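Local coordinates for nitrogenase iron-molybdenum cofactor biosynthesis protein NifB (Methanothermobacter thermautotrophicus, PDB 7JMA) that probably catalyses the radical SAM-dependent carbide insertion that couples two [4Fe-4S] clusters into an [8Fe-9S-C] precursor of the nitrogenase iron-molybdenum cofactor, at residues R37-H41 with N119-L123; F99-K103 with E129-I135; N136-V142 with I189-S195; V145-E151 with G166-E171. Residues are numbered along the deposited sequence.

Contact 1: R37-H41 with N119-L123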
# COMPACT_ATOMS: atom_id res chain seq x y z
N ARG A 37 10.20 -9.55 3.32
CA ARG A 37 10.41 -9.70 1.89
C ARG A 37 9.58 -8.70 1.11
O ARG A 37 8.38 -8.55 1.37
CB ARG A 37 10.05 -11.11 1.44
CG ARG A 37 10.42 -11.39 0.00
CD ARG A 37 10.45 -12.88 -0.27
NE ARG A 37 9.18 -13.50 0.05
CZ ARG A 37 8.89 -14.77 -0.23
NH1 ARG A 37 9.79 -15.53 -0.84
NH2 ARG A 37 7.71 -15.27 0.10
N CYS A 38 10.20 -8.06 0.13
CA CYS A 38 9.42 -7.27 -0.81
C CYS A 38 9.53 -7.95 -2.17
O CYS A 38 10.51 -8.67 -2.45
CB CYS A 38 9.88 -5.81 -0.84
SG CYS A 38 8.82 -4.71 -1.81
N ASN A 39 8.51 -7.77 -3.01
CA ASN A 39 8.46 -8.44 -4.31
C ASN A 39 8.63 -7.49 -5.49
O ASN A 39 8.48 -7.90 -6.64
CB ASN A 39 7.16 -9.24 -4.45
CG ASN A 39 5.93 -8.44 -4.05
OD1 ASN A 39 6.02 -7.25 -3.76
ND2 ASN A 39 4.77 -9.11 -4.05
N ILE A 40 8.92 -6.22 -5.24
CA ILE A 40 9.17 -5.27 -6.32
C ILE A 40 10.36 -4.43 -5.91
O ILE A 40 10.71 -4.33 -4.73
CB ILE A 40 7.96 -4.35 -6.63
CG1 ILE A 40 7.80 -3.30 -5.53
CG2 ILE A 40 6.68 -5.19 -6.87
CD1 ILE A 40 6.59 -2.35 -5.76
N HIS A 41 11.00 -3.80 -6.89
CA HIS A 41 11.96 -2.76 -6.58
C HIS A 41 11.48 -1.45 -7.17
O HIS A 41 11.50 -1.27 -8.40
CB HIS A 41 13.38 -3.07 -7.06
CG HIS A 41 14.37 -2.08 -6.54
ND1 HIS A 41 14.88 -1.07 -7.33
CD2 HIS A 41 14.84 -1.86 -5.29
CE1 HIS A 41 15.66 -0.29 -6.59
NE2 HIS A 41 15.65 -0.75 -5.35
N ASN A 119 2.05 -2.98 -1.98
CA ASN A 119 2.08 -2.48 -3.34
C ASN A 119 0.95 -3.06 -4.20
O ASN A 119 0.75 -2.60 -5.34
CB ASN A 119 3.46 -2.73 -3.96
CG ASN A 119 3.85 -4.19 -3.93
OD1 ASN A 119 3.07 -5.05 -4.34
ND2 ASN A 119 5.11 -4.48 -3.53
N GLY A 120 0.21 -4.06 -3.71
CA GLY A 120 -0.89 -4.63 -4.46
C GLY A 120 -0.55 -5.73 -5.46
O GLY A 120 -1.47 -6.32 -6.05
N LEU A 121 0.74 -6.05 -5.66
CA LEU A 121 1.07 -7.04 -6.68
C LEU A 121 0.37 -8.37 -6.44
O LEU A 121 -0.11 -9.00 -7.38
CB LEU A 121 2.59 -7.25 -6.74
CG LEU A 121 3.03 -8.24 -7.81
CD1 LEU A 121 2.75 -7.76 -9.24
CD2 LEU A 121 4.55 -8.50 -7.65
N LEU A 122 0.29 -8.80 -5.18
CA LEU A 122 -0.30 -10.10 -4.84
C LEU A 122 -1.77 -9.99 -4.46
O LEU A 122 -2.34 -10.99 -3.99
CB LEU A 122 0.47 -10.74 -3.69
CG LEU A 122 1.86 -11.17 -4.13
CD1 LEU A 122 2.71 -11.54 -2.92
CD2 LEU A 122 1.74 -12.34 -5.09
N LEU A 123 -2.38 -8.82 -4.61
CA LEU A 123 -3.77 -8.66 -4.19
C LEU A 123 -4.74 -9.56 -4.92
O LEU A 123 -5.63 -10.13 -4.26
CB LEU A 123 -4.22 -7.20 -4.35
CG LEU A 123 -3.92 -6.34 -3.12
CD1 LEU A 123 -4.37 -4.91 -3.39
CD2 LEU A 123 -4.62 -6.93 -1.89
O HOH W 1 2.26 -7.52 -3.17
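Two asparagines facing each other can hold two segments together if their rotamers present complementary amide edges, and residues 37-41 with 119-123 illustrate this. Asn-39 and Asn-119 both adopt chi1 p, so that Asn-119 ND2 donates to Asn-39 OD1 over 2.9 Å, almost linearly. The other end of the Asn-119 amide serves its own loop: OD1 accepts from Leu-121 N at 2.9 Å, an Asx turn that overlaps the type I turn Gly-120 to Leu-123. Water 1 completes the arrangement, donating to Asn-119 OD1 (2.9 Å) and accepting from Asn-39 ND2 (3.1 Å) and Leu-122 N (3.1 Å). Apolar groups wrap this polar core. Ile-40, with chi1 p and chi2 t, extends CD1 to 3.4 Å from Asn-119 ND2, while its CG2 lies 4.0 Å from Leu-121 CD2; Leu-122, chi1 m, swings CD1 to 3.4 Å from Asn-39 ND2. Gly-120, at positive phi, lets the chain turn ahead of helix 123-132. Cys-38, with Cys-42 and Cys-45 farther along the sequence, ligates a [4Fe-4S] cluster absent from this apo model; the three belong to the CX3CX2C motif of radical SAM enzymes, whose cluster loop is here tied to the loop following strand 113-118.

Contact 2: F99-K103 with E129-I135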
# COMPACT_ATOMS: atom_id res chain seq x y z
N PHE A 99 0.05 -13.52 7.25
CA PHE A 99 -1.22 -14.23 7.35
C PHE A 99 -1.29 -15.06 8.62
O PHE A 99 -2.37 -15.21 9.20
CB PHE A 99 -1.43 -15.09 6.10
CG PHE A 99 -1.35 -14.30 4.82
CD1 PHE A 99 -2.49 -13.71 4.28
CD2 PHE A 99 -0.14 -14.11 4.17
CE1 PHE A 99 -2.42 -12.98 3.11
CE2 PHE A 99 -0.07 -13.38 3.01
CZ PHE A 99 -1.20 -12.81 2.48
N GLU A 100 -0.15 -15.61 9.08
CA GLU A 100 -0.15 -16.31 10.36
C GLU A 100 -0.51 -15.35 11.49
O GLU A 100 -1.28 -15.70 12.40
CB GLU A 100 1.21 -16.96 10.62
N PHE A 101 0.02 -14.13 11.44
CA PHE A 101 -0.26 -13.13 12.47
C PHE A 101 -1.73 -12.74 12.47
O PHE A 101 -2.36 -12.68 13.53
CB PHE A 101 0.62 -11.90 12.26
CG PHE A 101 0.26 -10.74 13.14
CD1 PHE A 101 0.65 -10.71 14.48
CD2 PHE A 101 -0.48 -9.67 12.64
CE1 PHE A 101 0.30 -9.65 15.30
CE2 PHE A 101 -0.83 -8.60 13.45
CZ PHE A 101 -0.44 -8.59 14.79
N PHE A 102 -2.30 -12.43 11.30
CA PHE A 102 -3.70 -12.03 11.31
C PHE A 102 -4.62 -13.19 11.67
O PHE A 102 -5.71 -12.96 12.21
CB PHE A 102 -4.09 -11.40 9.97
CG PHE A 102 -3.63 -9.98 9.84
CD1 PHE A 102 -4.03 -9.01 10.75
CD2 PHE A 102 -2.76 -9.61 8.83
CE1 PHE A 102 -3.59 -7.71 10.65
CE2 PHE A 102 -2.32 -8.30 8.71
CZ PHE A 102 -2.72 -7.35 9.63
N LYS A 103 -4.21 -14.43 11.39
CA LYS A 103 -5.00 -15.57 11.85
C LYS A 103 -5.10 -15.58 13.37
O LYS A 103 -6.19 -15.72 13.93
CB LYS A 103 -4.38 -16.88 11.35
CG LYS A 103 -4.72 -17.24 9.91
CD LYS A 103 -3.98 -18.49 9.46
CE LYS A 103 -4.51 -19.01 8.13
NZ LYS A 103 -3.42 -19.16 7.12
N GLU A 129 -8.37 -14.19 0.87
CA GLU A 129 -7.84 -14.57 2.17
C GLU A 129 -7.86 -13.39 3.14
O GLU A 129 -8.18 -13.56 4.32
CB GLU A 129 -6.42 -15.09 1.99
CG GLU A 129 -5.80 -15.64 3.25
CD GLU A 129 -4.48 -16.33 2.97
OE1 GLU A 129 -3.93 -16.95 3.90
OE2 GLU A 129 -4.00 -16.26 1.81
N LEU A 130 -7.50 -12.20 2.65
CA LEU A 130 -7.52 -11.00 3.48
C LEU A 130 -8.90 -10.79 4.09
O LEU A 130 -9.02 -10.52 5.29
CB LEU A 130 -7.14 -9.78 2.65
CG LEU A 130 -5.68 -9.78 2.21
CD1 LEU A 130 -5.37 -8.46 1.56
CD2 LEU A 130 -4.83 -10.04 3.43
N ALA A 131 -9.94 -10.90 3.26
CA ALA A 131 -11.30 -10.75 3.75
C ALA A 131 -11.63 -11.78 4.82
O ALA A 131 -12.22 -11.45 5.85
CB ALA A 131 -12.28 -10.87 2.58
N GLU A 132 -11.25 -13.04 4.58
CA GLU A 132 -11.55 -14.09 5.54
C GLU A 132 -10.84 -13.88 6.88
O GLU A 132 -11.32 -14.36 7.91
CB GLU A 132 -11.18 -15.45 4.96
CG GLU A 132 -11.87 -15.78 3.64
CD GLU A 132 -11.64 -17.22 3.19
OE1 GLU A 132 -11.24 -18.05 4.04
OE2 GLU A 132 -11.84 -17.51 1.99
N LEU A 133 -9.70 -13.19 6.87
CA LEU A 133 -8.94 -12.97 8.10
C LEU A 133 -9.34 -11.70 8.84
O LEU A 133 -8.73 -11.39 9.87
CB LEU A 133 -7.44 -12.91 7.77
CG LEU A 133 -6.89 -14.22 7.22
CD1 LEU A 133 -5.45 -14.05 6.80
CD2 LEU A 133 -7.03 -15.30 8.26
N GLY A 134 -10.32 -10.96 8.35
CA GLY A 134 -10.82 -9.82 9.10
C GLY A 134 -10.09 -8.53 8.87
O GLY A 134 -10.24 -7.59 9.67
N ILE A 135 -9.28 -8.44 7.81
CA ILE A 135 -8.68 -7.17 7.45
C ILE A 135 -9.78 -6.18 7.11
O ILE A 135 -10.69 -6.48 6.33
CB ILE A 135 -7.71 -7.34 6.27
CG1 ILE A 135 -6.58 -8.30 6.66
CG2 ILE A 135 -7.08 -5.99 5.93
CD1 ILE A 135 -5.84 -7.83 7.84
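Helices flanking a parallel sheet usually meet through interdigitated apolar side chains, and the pairing of 99-103 with 129-135 follows that rule. At its centre Leu-133, the residue of this contact most covered by the opposite segment, fits between Phe-99, Phe-102 and Lys-103: its CD1 approaches the edge of the Phe-99 ring, 3.9 Å from CD1 of Phe-99, and its CB is 4.3 Å from Phe-102 CB. On one flank Ile-135 places CD1 squarely over the face of the Phe-102 ring, 3.4 Å from the centroid and 2° off the normal, a CH-pi contact. Phe-99 CE1 also reaches Leu-130 CD2 at 3.8 Å. Farther out the aliphatic part of Lys-103 carries the apolar surface toward solvent, CG lying 3.4 Å from Leu-133 CD2, before its NZ forms a long salt bridge of 3.9 Å with Glu-129 OE1. The stronger partner of Glu-129 is Arg-126, in a salt bridge through OE2; Arg-126 also makes a cation-pi contact with Phe-99. A Schellman motif closes the second helix at Gly-134, which has positive phi, and Ile-135, just beyond it, reaches Phe-102 with CD1. Both helices, 96-108 and 123-132, lie against the parallel sheet, where Phe-102 and Leu-130 touch Met-116 of strand 113-118 and Phe-102 reaches Val-86 of strand 83-86; Phe-101 also touches Val-86 and packs on Ala-68 and Ile-69 of helix 65-76.

Contact 3: N136-V142 with I189-S195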
# COMPACT_ATOMS: atom_id res chain seq x y z
N ASN A 136 -9.71 -4.99 7.71
CA ASN A 136 -10.74 -3.97 7.50
C ASN A 136 -10.33 -2.91 6.50
O ASN A 136 -11.19 -2.37 5.80
CB ASN A 136 -11.07 -3.28 8.82
CG ASN A 136 -11.46 -4.24 9.89
OD1 ASN A 136 -10.74 -4.42 10.86
ND2 ASN A 136 -12.64 -4.86 9.73
N THR A 137 -9.05 -2.58 6.45
CA THR A 137 -8.54 -1.51 5.60
C THR A 137 -7.22 -1.94 4.99
O THR A 137 -6.39 -2.54 5.67
CB THR A 137 -8.34 -0.22 6.42
OG1 THR A 137 -9.56 0.12 7.09
CG2 THR A 137 -7.90 0.94 5.52
N VAL A 138 -7.04 -1.65 3.70
CA VAL A 138 -5.78 -1.90 3.03
C VAL A 138 -5.36 -0.61 2.33
O VAL A 138 -6.19 0.03 1.67
CB VAL A 138 -5.88 -3.05 2.01
CG1 VAL A 138 -4.55 -3.17 1.22
CG2 VAL A 138 -6.22 -4.36 2.70
N THR A 139 -4.10 -0.25 2.50
CA THR A 139 -3.50 0.89 1.81
C THR A 139 -2.66 0.34 0.66
O THR A 139 -1.77 -0.48 0.89
CB THR A 139 -2.67 1.73 2.77
OG1 THR A 139 -3.51 2.20 3.83
CG2 THR A 139 -2.06 2.92 2.05
N VAL A 140 -2.97 0.76 -0.56
CA VAL A 140 -2.29 0.30 -1.77
C VAL A 140 -1.50 1.47 -2.34
O VAL A 140 -2.04 2.57 -2.48
CB VAL A 140 -3.30 -0.23 -2.81
CG1 VAL A 140 -2.54 -0.77 -4.04
CG2 VAL A 140 -4.21 -1.31 -2.21
N THR A 141 -0.21 1.25 -2.64
CA THR A 141 0.61 2.33 -3.16
C THR A 141 0.54 2.29 -4.68
O THR A 141 1.00 1.32 -5.30
CB THR A 141 2.03 2.21 -2.64
OG1 THR A 141 2.00 2.40 -1.22
CG2 THR A 141 2.92 3.30 -3.26
N VAL A 142 -0.04 3.32 -5.27
CA VAL A 142 -0.24 3.42 -6.71
C VAL A 142 0.42 4.70 -7.16
O VAL A 142 -0.07 5.80 -6.86
CB VAL A 142 -1.72 3.42 -7.12
CG1 VAL A 142 -1.80 3.52 -8.65
CG2 VAL A 142 -2.47 2.19 -6.60
N ILE A 189 -13.69 -4.28 2.12
CA ILE A 189 -12.48 -3.77 2.73
C ILE A 189 -12.27 -2.34 2.24
O ILE A 189 -12.36 -2.07 1.04
CB ILE A 189 -11.28 -4.65 2.36
CG1 ILE A 189 -11.45 -6.02 3.03
CG2 ILE A 189 -10.00 -3.92 2.70
CD1 ILE A 189 -10.52 -7.11 2.49
N ILE A 190 -11.99 -1.43 3.17
CA ILE A 190 -11.76 -0.03 2.81
C ILE A 190 -10.42 0.07 2.11
O ILE A 190 -9.40 -0.34 2.67
CB ILE A 190 -11.78 0.86 4.05
CG1 ILE A 190 -13.13 0.78 4.77
CG2 ILE A 190 -11.40 2.30 3.69
CD1 ILE A 190 -13.06 1.35 6.16
N VAL A 191 -10.40 0.62 0.90
CA VAL A 191 -9.15 0.76 0.15
C VAL A 191 -8.72 2.21 0.20
O VAL A 191 -9.46 3.10 -0.24
CB VAL A 191 -9.27 0.26 -1.30
CG1 VAL A 191 -7.91 0.45 -2.03
CG2 VAL A 191 -9.67 -1.17 -1.33
N LYS A 192 -7.52 2.44 0.73
CA LYS A 192 -6.88 3.74 0.70
C LYS A 192 -5.73 3.65 -0.29
O LYS A 192 -5.02 2.64 -0.32
CB LYS A 192 -6.36 4.12 2.08
CG LYS A 192 -7.46 4.10 3.15
CD LYS A 192 -6.92 4.45 4.53
CE LYS A 192 -8.05 4.55 5.56
NZ LYS A 192 -7.53 4.55 6.96
N VAL A 193 -5.56 4.66 -1.13
CA VAL A 193 -4.48 4.66 -2.12
C VAL A 193 -3.45 5.70 -1.72
O VAL A 193 -3.80 6.87 -1.50
CB VAL A 193 -5.02 4.89 -3.54
CG1 VAL A 193 -3.88 5.18 -4.53
CG2 VAL A 193 -5.80 3.65 -4.00
N ASN A 194 -2.19 5.27 -1.60
CA ASN A 194 -1.06 6.16 -1.42
C ASN A 194 -0.43 6.40 -2.79
O ASN A 194 -0.22 5.46 -3.55
CB ASN A 194 -0.01 5.56 -0.48
CG ASN A 194 -0.35 5.77 0.98
OD1 ASN A 194 -1.42 6.26 1.33
ND2 ASN A 194 0.57 5.38 1.86
N SER A 195 -0.14 7.66 -3.09
CA SER A 195 0.57 8.02 -4.31
C SER A 195 1.70 8.98 -3.96
O SER A 195 1.46 10.00 -3.30
CB SER A 195 -0.37 8.64 -5.33
OG SER A 195 -1.46 7.76 -5.61
O HOH W 2 3.06 4.26 0.58
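Val-138 lays its CG2 against CG2 of Ile-189, 3.8 Å away, at the start of two parallel strands in the sheet of the radical SAM domain, a partial TIM-barrel fold. Strands 137-141 and 190-195 run at 28° to one another and show how a parallel pair is stitched: Val-138 bonds through N and O to Ile-190 and Lys-192, the residues on either side of its opposite number Val-191. The series starts with Ile-190 N donating to Asn-136 O (2.9 Å) and continues until Val-142 N meets Asn-194 O at 2.8 Å. Short CA-H...O contacts supplement these bonds, the closest from Thr-139 CA to Lys-192 O at 3.1 Å. The valine face, with Val-140 CG2 4.1 Å from Val-191 CG1, is buried beneath helices 166-186 and 206-216. The other face is more polar: Thr-137, Thr-139 and Thr-141 stand beside Ile-190, Lys-192 and Asn-194, and Thr-137 CG2 touches Lys-192 CE at 3.6 Å. Thr-137 lies near Cys-115, a ligand of another cluster missing from this model. Water 2 links Thr-141 OG1 (2.8 Å) with Asn-194 ND2 (3.0 Å), and beyond the last backbone bond Ser-195 OG donates to Val-142 O at 2.7 Å.

Contact 4: V145-E151 with G166-E171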
# COMPACT_ATOMS: atom_id res chain seq x y z
N VAL A 145 -0.60 5.11 -13.46
CA VAL A 145 -1.46 4.23 -14.24
C VAL A 145 -1.14 4.26 -15.72
O VAL A 145 -1.77 3.54 -16.50
CB VAL A 145 -2.95 4.56 -13.99
CG1 VAL A 145 -3.23 4.37 -12.52
CG2 VAL A 145 -3.28 5.98 -14.43
N ASP A 146 -0.16 5.06 -16.13
CA ASP A 146 0.25 5.17 -17.52
C ASP A 146 1.64 4.56 -17.65
O ASP A 146 2.57 5.01 -16.96
CB ASP A 146 0.24 6.64 -17.94
CG ASP A 146 1.11 6.94 -19.14
OD1 ASP A 146 1.57 8.09 -19.22
OD2 ASP A 146 1.32 6.06 -20.01
N PRO A 147 1.83 3.53 -18.49
CA PRO A 147 3.11 2.80 -18.47
C PRO A 147 4.31 3.63 -18.88
O PRO A 147 5.44 3.29 -18.50
CB PRO A 147 2.87 1.64 -19.45
CG PRO A 147 1.39 1.57 -19.64
CD PRO A 147 0.86 2.95 -19.43
N GLU A 148 4.12 4.69 -19.66
CA GLU A 148 5.28 5.53 -19.98
C GLU A 148 5.79 6.26 -18.76
O GLU A 148 6.97 6.64 -18.72
CB GLU A 148 4.93 6.52 -21.09
CG GLU A 148 4.16 7.72 -20.61
CD GLU A 148 4.08 8.83 -21.64
OE1 GLU A 148 4.28 8.55 -22.85
OE2 GLU A 148 3.80 9.99 -21.25
N ILE A 149 4.95 6.46 -17.75
CA ILE A 149 5.39 7.03 -16.48
C ILE A 149 5.80 5.93 -15.50
O ILE A 149 6.82 6.06 -14.81
CB ILE A 149 4.27 7.91 -15.89
CG1 ILE A 149 4.04 9.14 -16.77
CG2 ILE A 149 4.60 8.30 -14.44
CD1 ILE A 149 2.86 9.98 -16.36
N GLY A 150 5.02 4.84 -15.44
CA GLY A 150 5.31 3.78 -14.49
C GLY A 150 6.62 3.06 -14.76
O GLY A 150 7.29 2.62 -13.82
N GLU A 151 7.01 2.95 -16.03
CA GLU A 151 8.26 2.28 -16.36
C GLU A 151 9.47 3.02 -15.81
O GLU A 151 10.55 2.43 -15.68
CB GLU A 151 8.38 2.12 -17.87
CG GLU A 151 8.68 3.42 -18.58
CD GLU A 151 8.54 3.30 -20.09
OE1 GLU A 151 8.15 2.22 -20.57
OE2 GLU A 151 8.81 4.30 -20.79
N GLY A 166 11.42 -3.33 -16.37
CA GLY A 166 11.08 -2.18 -17.18
C GLY A 166 9.59 -2.04 -17.36
O GLY A 166 8.80 -2.14 -16.40
N ARG A 167 9.18 -1.80 -18.60
CA ARG A 167 7.78 -1.51 -18.87
C ARG A 167 6.91 -2.71 -18.52
O ARG A 167 5.84 -2.55 -17.91
CB ARG A 167 7.60 -1.11 -20.33
CG ARG A 167 6.16 -0.74 -20.66
CD ARG A 167 5.99 -0.52 -22.15
NE ARG A 167 5.63 0.87 -22.43
CZ ARG A 167 4.43 1.26 -22.84
NH1 ARG A 167 3.46 0.37 -23.03
NH2 ARG A 167 4.19 2.54 -23.07
N GLU A 168 7.35 -3.92 -18.88
CA GLU A 168 6.58 -5.11 -18.54
C GLU A 168 6.41 -5.26 -17.04
O GLU A 168 5.36 -5.71 -16.56
CB GLU A 168 7.23 -6.36 -19.13
CG GLU A 168 6.37 -7.61 -18.96
CD GLU A 168 6.87 -8.79 -19.77
OE1 GLU A 168 6.04 -9.45 -20.43
OE2 GLU A 168 8.09 -9.08 -19.73
N ALA A 169 7.45 -4.91 -16.26
CA ALA A 169 7.31 -4.95 -14.81
C ALA A 169 6.17 -4.05 -14.34
O ALA A 169 5.30 -4.48 -13.56
CB ALA A 169 8.63 -4.55 -14.14
N PHE A 170 6.14 -2.80 -14.79
CA PHE A 170 5.06 -1.91 -14.36
C PHE A 170 3.70 -2.41 -14.84
O PHE A 170 2.70 -2.29 -14.12
CB PHE A 170 5.28 -0.49 -14.87
CG PHE A 170 4.09 0.39 -14.61
CD1 PHE A 170 3.84 0.85 -13.33
CD2 PHE A 170 3.18 0.67 -15.62
CE1 PHE A 170 2.71 1.64 -13.06
CE2 PHE A 170 2.06 1.45 -15.36
CZ PHE A 170 1.83 1.93 -14.08
N GLU A 171 3.63 -2.92 -16.07
CA GLU A 171 2.34 -3.35 -16.58
C GLU A 171 1.76 -4.49 -15.75
O GLU A 171 0.55 -4.54 -15.49
CB GLU A 171 2.47 -3.75 -18.05
CG GLU A 171 2.69 -2.54 -18.96
CD GLU A 171 2.99 -2.92 -20.39
OE1 GLU A 171 3.43 -4.07 -20.64
OE2 GLU A 171 2.79 -2.06 -21.27
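Where a short helix must rest closely on a longer one, a glycine can make room for an aromatic ring; helix 147-150, N-capped by Asp-146, whose OD2 accepts from Glu-148 N at 3.1 Å, does so against the start of helix 166-186, within the beta-alpha-beta crossover from strand 137-141 to strand 190-197. Gly-166 opens the second segment with positive phi, and its carbonyl carbon C lies 4.4 Å from Glu-151 CB. Arg-167 then reaches across: Pro-147 CB sits over one face of its guanidinium, 3.8 Å from CZ, and NE makes a weak hydrogen bond of 3.4 Å to Glu-151 OE1, part of a salt bridge. One turn farther along, Phe-170 provides the apolar core of the contact. Its chi1 t rotamer sends the ring against Pro-147 and Gly-150, with CD2 4.0 Å from Pro-147 CB and CE2 3.5 Å from Pro-147 CA, while Val-145 CA approaches the ring edge, 4.0 Å from CZ. Any beta carbon at Gly-150 would collide with this ring. Instead, Gly-150 CA lies over its face, 3.5 Å from the centroid, in a CH-pi contact. Glu-171, last in the segment, completes a salt-bridge network with Arg-167 and Glu-151: its OE2 receives a weak hydrogen bond of 3.1 Å from Arg-167 NH1.

How the contacts relate
All four contacts belong to the radical SAM domain: contact 1 joins the segment holding Cys-38 to a loop, contact 2 helix to helix, contact 3 strand to strand, and contact 4 a short helix to a long one. Contacts 1 and 2 alternate along the chain, with centres about 17 Å apart, and meet through Leu-123 and Leu-130 of helix 123-132. That helix leads into strand 137-141, so contact 2 passes directly into contact 3, where Ile-135 and Ala-131 touch Ile-189. Contact 3 also touches contact 1, Val-140 packing on Gly-120 and Leu-123. In sequence, contact 4 falls between the two strands of contact 3; its centre is about 30 Å from that of contact 2. Contacts 2 and 3 lie close to Cys-115 of a second cluster site.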